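Local coordinates for protein HMG-CoA Lyase (Bacillus subtilis subsp. subtilis, PDB 1YDO) that adopts a TIM-barrel fold of the HMGL-like family, at residues A[29-42]-A[267-280]. Residues are numbered along the deposited sequence; the frame is centred on the assembly and turned at random.
Sequences DKITWINQLSRTGL and NVKLEKLLSAAKWI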
ATOM      1  N   ASP A  29     -27.912   6.387 -10.707  1.00 42.89           N
ATOM      2  CA  ASP A  29     -26.492   6.704 -10.585  1.00 41.96           C
ATOM      3  C   ASP A  29     -25.627   5.453 -10.702  1.00 41.00           C
ATOM      4  O   ASP A  29     -24.560   5.484 -11.308  1.00 40.73           O
ATOM      5  CB  ASP A  29     -26.207   7.384  -9.243  1.00 41.17           C
ATOM      6  CG  ASP A  29     -26.742   8.786  -9.185  1.00 41.57           C
ATOM      7  OD1 ASP A  29     -26.760   9.373  -8.078  1.00 39.81           O
ATOM      8  OD2 ASP A  29     -27.133   9.313 -10.254  1.00 42.57           O
ATOM      9  N   LYS A  30     -26.075   4.358 -10.102  1.00 39.72           N
ATOM     10  CA  LYS A  30     -25.309   3.125 -10.176  1.00 38.73           C
ATOM     11  C   LYS A  30     -25.069   2.840 -11.653  1.00 39.56           C
ATOM     12  O   LYS A  30     -23.931   2.635 -12.081  1.00 39.81           O
ATOM     13  CB  LYS A  30     -26.067   1.954  -9.553  1.00 37.40           C
ATOM     14  CG  LYS A  30     -26.123   1.942  -8.028  1.00 35.99           C
ATOM     15  CD  LYS A  30     -26.615   0.566  -7.564  1.00 37.03           C
ATOM     16  CE  LYS A  30     -26.740   0.416  -6.042  1.00 37.65           C
ATOM     17  NZ  LYS A  30     -27.879   1.176  -5.444  1.00 36.17           N
ATOM     18  N   ILE A  31     -26.146   2.846 -12.433  1.00 39.70           N
ATOM     19  CA  ILE A  31     -26.063   2.594 -13.862  1.00 39.46           C
ATOM     20  C   ILE A  31     -25.089   3.557 -14.521  1.00 39.19           C
ATOM     21  O   ILE A  31     -24.176   3.144 -15.239  1.00 39.78           O
ATOM     22  CB  ILE A  31     -27.430   2.757 -14.522  1.00 40.18           C
ATOM     23  CG1 ILE A  31     -28.419   1.803 -13.858  1.00 41.63           C
ATOM     24  CG2 ILE A  31     -27.329   2.469 -16.020  1.00 41.22           C
ATOM     25  CD1 ILE A  31     -29.833   1.999 -14.307  1.00 41.80           C
ATOM     26  N   THR A  32     -25.279   4.843 -14.270  1.00 37.94           N
ATOM     27  CA  THR A  32     -24.414   5.844 -14.862  1.00 37.60           C
ATOM     28  C   THR A  32     -22.939   5.567 -14.575  1.00 38.20           C
ATOM     29  O   THR A  32     -22.084   5.781 -15.440  1.00 38.54           O
ATOM     30  CB  THR A  32     -24.746   7.223 -14.330  1.00 37.31           C
ATOM     31  OG1 THR A  32     -26.168   7.417 -14.335  1.00 39.59           O
ATOM     32  CG2 THR A  32     -24.090   8.261 -15.195  1.00 36.23           C
ATOM     33  N   TRP A  33     -22.646   5.089 -13.363  1.00 37.54           N
ATOM     34  CA  TRP A  33     -21.266   4.795 -12.956  1.00 36.90           C
ATOM     35  C   TRP A  33     -20.722   3.519 -13.568  1.00 37.54           C
ATOM     36  O   TRP A  33     -19.543   3.449 -13.932  1.00 36.25           O
ATOM     37  CB  TRP A  33     -21.165   4.687 -11.437  1.00 34.53           C
ATOM     38  CG  TRP A  33     -19.786   4.458 -10.950  1.00 30.64           C
ATOM     39  CD1 TRP A  33     -18.683   5.193 -11.240  1.00 30.02           C
ATOM     40  CD2 TRP A  33     -19.372   3.456 -10.023  1.00 30.90           C
ATOM     41  NE1 TRP A  33     -17.597   4.713 -10.544  1.00 29.48           N
ATOM     42  CE2 TRP A  33     -17.996   3.644  -9.795  1.00 29.91           C
ATOM     43  CE3 TRP A  33     -20.031   2.415  -9.364  1.00 31.44           C
ATOM     44  CZ2 TRP A  33     -17.269   2.833  -8.929  1.00 31.73           C
ATOM     45  CZ3 TRP A  33     -19.304   1.606  -8.495  1.00 31.59           C
ATOM     46  CH2 TRP A  33     -17.939   1.819  -8.292  1.00 32.38           C
ATOM     47  N   ILE A  34     -21.583   2.507 -13.654  1.00 37.71           N
ATOM     48  CA  ILE A  34     -21.205   1.221 -14.224  1.00 37.91           C
ATOM     49  C   ILE A  34     -20.986   1.386 -15.718  1.00 38.45           C
ATOM     50  O   ILE A  34     -20.211   0.643 -16.324  1.00 38.19           O
ATOM     51  CB  ILE A  34     -22.295   0.160 -13.971  1.00 38.76           C
ATOM     52  CG1 ILE A  34     -22.444  -0.074 -12.460  1.00 38.73           C
ATOM     53  CG2 ILE A  34     -21.933  -1.151 -14.661  1.00 38.22           C
ATOM     54  CD1 ILE A  34     -23.427  -1.169 -12.086  1.00 37.84           C
ATOM     55  N   ASN A  35     -21.665   2.369 -16.305  1.00 37.60           N
ATOM     56  CA  ASN A  35     -21.512   2.641 -17.723  1.00 37.55           C
ATOM     57  C   ASN A  35     -20.098   3.126 -17.971  1.00 36.42           C
ATOM     58  O   ASN A  35     -19.415   2.645 -18.869  1.00 36.57           O
ATOM     59  CB  ASN A  35     -22.524   3.687 -18.171  1.00 39.01           C
ATOM     60  CG  ASN A  35     -23.900   3.097 -18.376  1.00 41.32           C
ATOM     61  OD1 ASN A  35     -24.871   3.833 -18.552  1.00 44.10           O
ATOM     62  ND2 ASN A  35     -23.995   1.761 -18.367  1.00 40.69           N
ATOM     63  N   GLN A  36     -19.664   4.073 -17.154  1.00 35.57           N
ATOM     64  CA  GLN A  36     -18.317   4.596 -17.265  1.00 36.34           C
ATOM     65  C   GLN A  36     -17.353   3.409 -17.198  1.00 36.10           C
ATOM     66  O   GLN A  36     -16.513   3.205 -18.076  1.00 35.11           O
ATOM     67  CB  GLN A  36     -18.042   5.555 -16.112  1.00 37.45           C
ATOM     68  CG  GLN A  36     -19.076   6.658 -15.978  1.00 40.55           C
ATOM     69  CD  GLN A  36     -18.796   7.576 -14.800  1.00 43.30           C
ATOM     70  OE1 GLN A  36     -17.640   7.910 -14.517  1.00 46.12           O
ATOM     71  NE2 GLN A  36     -19.854   8.009 -14.119  1.00 43.34           N
ATOM     72  N   LEU A  37     -17.493   2.614 -16.148  1.00 36.06           N
ATOM     73  CA  LEU A  37     -16.644   1.456 -15.973  1.00 36.31           C
ATOM     74  C   LEU A  37     -16.587   0.576 -17.217  1.00 37.99           C
ATOM     75  O   LEU A  37     -15.503   0.242 -17.682  1.00 37.80           O
ATOM     76  CB  LEU A  37     -17.125   0.651 -14.776  1.00 34.71           C
ATOM     77  CG  LEU A  37     -16.450   0.940 -13.440  1.00 33.49           C
ATOM     78  CD1 LEU A  37     -16.109   2.407 -13.275  1.00 34.00           C
ATOM     79  CD2 LEU A  37     -17.378   0.471 -12.362  1.00 32.63           C
ATOM     80  N   SER A  38     -17.751   0.210 -17.758  1.00 39.55           N
ATOM     81  CA  SER A  38     -17.833  -0.630 -18.957  1.00 39.18           C
ATOM     82  C   SER A  38     -16.897  -0.141 -20.050  1.00 40.29           C
ATOM     83  O   SER A  38     -16.199  -0.932 -20.676  1.00 41.51           O
ATOM     84  CB  SER A  38     -19.257  -0.645 -19.510  1.00 38.88           C
ATOM     85  OG  SER A  38     -20.180  -1.165 -18.568  1.00 40.23           O
ATOM     86  N   ARG A  39     -16.886   1.160 -20.296  1.00 41.13           N
ATOM     87  CA  ARG A  39     -16.008   1.682 -21.328  1.00 42.65           C
ATOM     88  C   ARG A  39     -14.756   2.279 -20.713  1.00 41.59           C
ATOM     89  O   ARG A  39     -14.360   3.401 -21.018  1.00 41.73           O
ATOM     90  CB  ARG A  39     -16.743   2.721 -22.187  1.00 45.89           C
ATOM     91  CG  ARG A  39     -17.254   3.942 -21.461  1.00 48.58           C
ATOM     92  CD  ARG A  39     -18.044   4.827 -22.433  1.00 53.51           C
ATOM     93  NE  ARG A  39     -19.298   4.198 -22.863  1.00 56.27           N
ATOM     94  CZ  ARG A  39     -20.439   4.228 -22.175  1.00 58.24           C
ATOM     95  NH1 ARG A  39     -21.514   3.617 -22.655  1.00 58.66           N
ATOM     96  NH2 ARG A  39     -20.516   4.886 -21.019  1.00 59.04           N
ATOM     97  N   THR A  40     -14.125   1.503 -19.847  1.00 40.64           N
ATOM     98  CA  THR A  40     -12.921   1.942 -19.178  1.00 38.12           C
ATOM     99  C   THR A  40     -11.738   1.086 -19.634  1.00 37.34           C
ATOM    100  O   THR A  40     -10.579   1.510 -19.610  1.00 37.01           O
ATOM    101  CB  THR A  40     -13.102   1.829 -17.663  1.00 37.44           C
ATOM    102  OG1 THR A  40     -12.228   2.753 -17.014  1.00 39.93           O
ATOM    103  CG2 THR A  40     -12.787   0.422 -17.190  1.00 36.62           C
ATOM    104  N   GLY A  41     -12.045  -0.122 -20.080  1.00 36.08           N
ATOM    105  CA  GLY A  41     -11.002  -1.012 -20.538  1.00 35.96           C
ATOM    106  C   GLY A  41     -11.126  -2.309 -19.779  1.00 35.33           C
ATOM    107  O   GLY A  41     -10.670  -3.359 -20.224  1.00 35.40           O
ATOM    108  N   LEU A  42     -11.744  -2.233 -18.609  1.00 35.24           N
ATOM    109  CA  LEU A  42     -11.950  -3.427 -17.803  1.00 35.12           C
ATOM    110  C   LEU A  42     -12.737  -4.423 -18.658  1.00 34.52           C
ATOM    111  O   LEU A  42     -13.537  -4.023 -19.497  1.00 34.81           O
ATOM    112  CB  LEU A  42     -12.746  -3.070 -16.543  1.00 34.42           C
ATOM    113  CG  LEU A  42     -12.001  -2.361 -15.415  1.00 31.91           C
ATOM    114  CD1 LEU A  42     -12.987  -1.740 -14.460  1.00 31.55           C
ATOM    115  CD2 LEU A  42     -11.105  -3.360 -14.692  1.00 31.77           C
ATOM    116  N   ASN A 267      -4.726  -3.689 -20.060  1.00 34.87           N
ATOM    117  CA  ASN A 267      -5.683  -3.212 -21.040  1.00 36.56           C
ATOM    118  C   ASN A 267      -6.693  -2.256 -20.439  1.00 36.55           C
ATOM    119  O   ASN A 267      -7.767  -2.042 -21.006  1.00 36.33           O
ATOM    120  CB  ASN A 267      -6.428  -4.377 -21.699  1.00 38.21           C
ATOM    121  CG  ASN A 267      -5.523  -5.229 -22.573  1.00 40.23           C
ATOM    122  OD1 ASN A 267      -4.714  -4.714 -23.359  1.00 41.30           O
ATOM    123  ND2 ASN A 267      -5.671  -6.541 -22.461  1.00 40.39           N
ATOM    124  N   VAL A 268      -6.352  -1.684 -19.294  1.00 36.09           N
ATOM    125  CA  VAL A 268      -7.237  -0.731 -18.651  1.00 38.04           C
ATOM    126  C   VAL A 268      -6.692   0.682 -18.811  1.00 39.71           C
ATOM    127  O   VAL A 268      -5.552   0.957 -18.453  1.00 40.56           O
ATOM    128  CB  VAL A 268      -7.391  -1.035 -17.166  1.00 36.46           C
ATOM    129  CG1 VAL A 268      -8.339  -0.042 -16.526  1.00 34.77           C
ATOM    130  CG2 VAL A 268      -7.922  -2.440 -17.003  1.00 38.92           C
ATOM    131  N   LYS A 269      -7.501   1.576 -19.363  1.00 40.66           N
ATOM    132  CA  LYS A 269      -7.075   2.952 -19.532  1.00 42.62           C
ATOM    133  C   LYS A 269      -7.254   3.688 -18.205  1.00 43.28           C
ATOM    134  O   LYS A 269      -8.302   4.286 -17.938  1.00 42.65           O
ATOM    135  CB  LYS A 269      -7.897   3.600 -20.632  1.00 45.57           C
ATOM    136  CG  LYS A 269      -7.828   2.818 -21.940  1.00 48.21           C
ATOM    137  CD  LYS A 269      -9.131   2.907 -22.732  1.00 50.08           C
ATOM    138  CE  LYS A 269      -9.143   1.909 -23.891  1.00 50.63           C
ATOM    139  NZ  LYS A 269     -10.474   1.805 -24.572  1.00 50.44           N
ATOM    140  N   LEU A 270      -6.209   3.627 -17.383  1.00 45.11           N
ATOM    141  CA  LEU A 270      -6.187   4.238 -16.059  1.00 47.75           C
ATOM    142  C   LEU A 270      -6.869   5.603 -15.990  1.00 49.20           C
ATOM    143  O   LEU A 270      -7.704   5.852 -15.117  1.00 49.37           O
ATOM    144  CB  LEU A 270      -4.739   4.351 -15.574  1.00 46.88           C
ATOM    145  CG  LEU A 270      -4.531   4.764 -14.117  1.00 45.40           C
ATOM    146  CD1 LEU A 270      -5.326   3.852 -13.195  1.00 44.14           C
ATOM    147  CD2 LEU A 270      -3.048   4.704 -13.794  1.00 45.29           C
ATOM    148  N   GLU A 271      -6.502   6.485 -16.910  1.00 50.97           N
ATOM    149  CA  GLU A 271      -7.079   7.820 -16.971  1.00 52.54           C
ATOM    150  C   GLU A 271      -8.596   7.736 -16.798  1.00 51.93           C
ATOM    151  O   GLU A 271      -9.176   8.356 -15.899  1.00 51.35           O
ATOM    152  CB  GLU A 271      -6.723   8.467 -18.316  1.00 55.23           C
ATOM    153  CG  GLU A 271      -7.098   9.943 -18.444  1.00 60.40           C
ATOM    154  CD  GLU A 271      -8.459  10.162 -19.105  1.00 63.65           C
ATOM    155  OE1 GLU A 271      -8.932  11.329 -19.147  1.00 63.84           O
ATOM    156  OE2 GLU A 271      -9.049   9.166 -19.592  1.00 64.66           O
ATOM    157  N   LYS A 272      -9.237   6.951 -17.651  1.00 51.40           N
ATOM    158  CA  LYS A 272     -10.680   6.795 -17.576  1.00 51.02           C
ATOM    159  C   LYS A 272     -11.112   6.281 -16.209  1.00 49.44           C
ATOM    160  O   LYS A 272     -12.030   6.833 -15.601  1.00 49.26           O
ATOM    161  CB  LYS A 272     -11.165   5.834 -18.665  1.00 52.87           C
ATOM    162  CG  LYS A 272     -10.902   6.323 -20.091  1.00 55.75           C
ATOM    163  CD  LYS A 272     -11.586   5.429 -21.130  1.00 58.20           C
ATOM    164  CE  LYS A 272     -11.353   5.928 -22.557  1.00 58.78           C
ATOM    165  NZ  LYS A 272     -12.141   5.159 -23.571  1.00 59.29           N
ATOM    166  N   LEU A 273     -10.446   5.231 -15.730  1.00 47.73           N
ATOM    167  CA  LEU A 273     -10.778   4.632 -14.432  1.00 45.99           C
ATOM    168  C   LEU A 273     -10.758   5.693 -13.336  1.00 44.95           C
ATOM    169  O   LEU A 273     -11.710   5.825 -12.569  1.00 43.32           O
ATOM    170  CB  LEU A 273      -9.776   3.529 -14.086  1.00 46.38           C
ATOM    171  CG  LEU A 273     -10.089   2.704 -12.844  1.00 46.29           C
ATOM    172  CD1 LEU A 273     -11.372   1.938 -13.070  1.00 46.23           C
ATOM    173  CD2 LEU A 273      -8.953   1.747 -12.557  1.00 48.23           C
ATOM    174  N   LEU A 274      -9.661   6.439 -13.279  1.00 43.85           N
ATOM    175  CA  LEU A 274      -9.495   7.485 -12.296  1.00 43.37           C
ATOM    176  C   LEU A 274     -10.672   8.440 -12.345  1.00 44.52           C
ATOM    177  O   LEU A 274     -11.233   8.822 -11.313  1.00 45.31           O
ATOM    178  CB  LEU A 274      -8.197   8.236 -12.559  1.00 41.75           C
ATOM    179  CG  LEU A 274      -6.947   7.506 -12.093  1.00 40.08           C
ATOM    180  CD1 LEU A 274      -5.758   7.938 -12.918  1.00 41.68           C
ATOM    181  CD2 LEU A 274      -6.710   7.794 -10.620  1.00 41.43           C
ATOM    182  N   SER A 275     -11.052   8.826 -13.555  1.00 44.65           N
ATOM    183  CA  SER A 275     -12.172   9.731 -13.730  1.00 43.23           C
ATOM    184  C   SER A 275     -13.409   9.089 -13.103  1.00 42.02           C
ATOM    185  O   SER A 275     -14.163   9.734 -12.380  1.00 41.81           O
ATOM    186  CB  SER A 275     -12.392   9.999 -15.226  1.00 42.99           C
ATOM    187  OG  SER A 275     -13.401  10.976 -15.427  1.00 44.25           O
ATOM    188  N   ALA A 276     -13.594   7.806 -13.367  1.00 41.36           N
ATOM    189  CA  ALA A 276     -14.741   7.098 -12.830  1.00 42.94           C
ATOM    190  C   ALA A 276     -14.708   7.036 -11.314  1.00 43.33           C
ATOM    191  O   ALA A 276     -15.751   7.140 -10.670  1.00 43.92           O
ATOM    192  CB  ALA A 276     -14.804   5.703 -13.396  1.00 43.06           C
ATOM    193  N   ALA A 277     -13.516   6.863 -10.748  1.00 43.54           N
ATOM    194  CA  ALA A 277     -13.372   6.781  -9.297  1.00 43.68           C
ATOM    195  C   ALA A 277     -13.803   8.087  -8.666  1.00 43.72           C
ATOM    196  O   ALA A 277     -14.538   8.099  -7.676  1.00 44.69           O
ATOM    197  CB  ALA A 277     -11.925   6.472  -8.916  1.00 43.46           C
ATOM    198  N   LYS A 278     -13.357   9.190  -9.247  1.00 43.45           N
ATOM    199  CA  LYS A 278     -13.707  10.499  -8.713  1.00 43.87           C
ATOM    200  C   LYS A 278     -15.213  10.700  -8.716  1.00 42.70           C
ATOM    201  O   LYS A 278     -15.773  11.253  -7.777  1.00 42.45           O
ATOM    202  CB  LYS A 278     -13.041  11.596  -9.538  1.00 46.34           C
ATOM    203  CG  LYS A 278     -13.264  12.989  -8.996  1.00 49.25           C
ATOM    204  CD  LYS A 278     -12.592  14.028  -9.880  1.00 52.14           C
ATOM    205  CE  LYS A 278     -12.902  15.441  -9.396  1.00 54.26           C
ATOM    206  NZ  LYS A 278     -12.297  16.494 -10.269  1.00 54.97           N
ATOM    207  N   TRP A 279     -15.867  10.232  -9.771  1.00 42.06           N
ATOM    208  CA  TRP A 279     -17.300  10.383  -9.889  1.00 41.24           C
ATOM    209  C   TRP A 279     -18.031   9.909  -8.647  1.00 41.26           C
ATOM    210  O   TRP A 279     -18.649  10.712  -7.958  1.00 42.00           O
ATOM    211  CB  TRP A 279     -17.807   9.619 -11.099  1.00 42.08           C
ATOM    212  CG  TRP A 279     -19.121  10.110 -11.576  1.00 42.30           C
ATOM    213  CD1 TRP A 279     -19.350  11.214 -12.333  1.00 42.61           C
ATOM    214  CD2 TRP A 279     -20.401   9.542 -11.293  1.00 43.32           C
ATOM    215  NE1 TRP A 279     -20.694  11.374 -12.541  1.00 43.14           N
ATOM    216  CE2 TRP A 279     -21.366  10.361 -11.912  1.00 43.93           C
ATOM    217  CE3 TRP A 279     -20.827   8.419 -10.570  1.00 44.24           C
ATOM    218  CZ2 TRP A 279     -22.742  10.094 -11.834  1.00 44.63           C
ATOM    219  CZ3 TRP A 279     -22.195   8.155 -10.490  1.00 44.89           C
ATOM    220  CH2 TRP A 279     -23.134   8.991 -11.119  1.00 45.06           C
ATOM    221  N   ILE A 280     -17.977   8.607  -8.370  1.00 41.16           N
ATOM    222  CA  ILE A 280     -18.635   8.032  -7.191  1.00 41.48           C
ATOM    223  C   ILE A 280     -18.186   8.702  -5.905  1.00 43.39           C
ATOM    224  O   ILE A 280     -18.977   8.874  -4.987  1.00 43.80           O
ATOM    225  CB  ILE A 280     -18.318   6.565  -7.023  1.00 40.43           C
ATOM    226  CG1 ILE A 280     -17.107   6.233  -7.872  1.00 40.46           C
ATOM    227  CG2 ILE A 280     -19.543   5.719  -7.332  1.00 38.95           C
ATOM    228  CD1 ILE A 280     -16.201   5.226  -7.249  1.00 42.29           C
TER
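Lys269 and Trp33 supply the two hydrogen bonds between the segments, one joining the loops that flank the helices and one joining the helices themselves. These helices run antiparallel on the outside of the TIM barrel, the axes of 29-38 and 270-280 approaching to 9.5 Å at 168°. The amide N of Lys269, the N-cap residue, donates to Thr40 O at 3.1 Å, nearly straight in line with the carbonyl. About two helical turns away, Trp33 NE1 reaches Ala276 O, also at 3.1 Å, but from above the carbonyl plane and with a bent N-H...O angle of 136°. The Trp33 indole points away from its own backbone N (chi1 -177°), which carries it to Ala276 and Ile280; Ile280 CG2 lies over one face, 3.6 Å from the five-membered ring centroid, and Leu37 CD2 over the opposite face. Trp279 fits as a knob among Asp29, Thr32, Trp33 and Gln36; the Gln36 amide stands nearly perpendicular over its face, NE2 3.3 Å from CD2. Leu37 CD1 meets Ala276 CB, and Leu42 touches Val268 as both side chains reach strand 8-11. The interface is thus mixed: aromatic and aliphatic around Trp33 and Trp279, where the indole bond ties helix 27-38 to helix 270-284, and polar at Thr40 and Lys269.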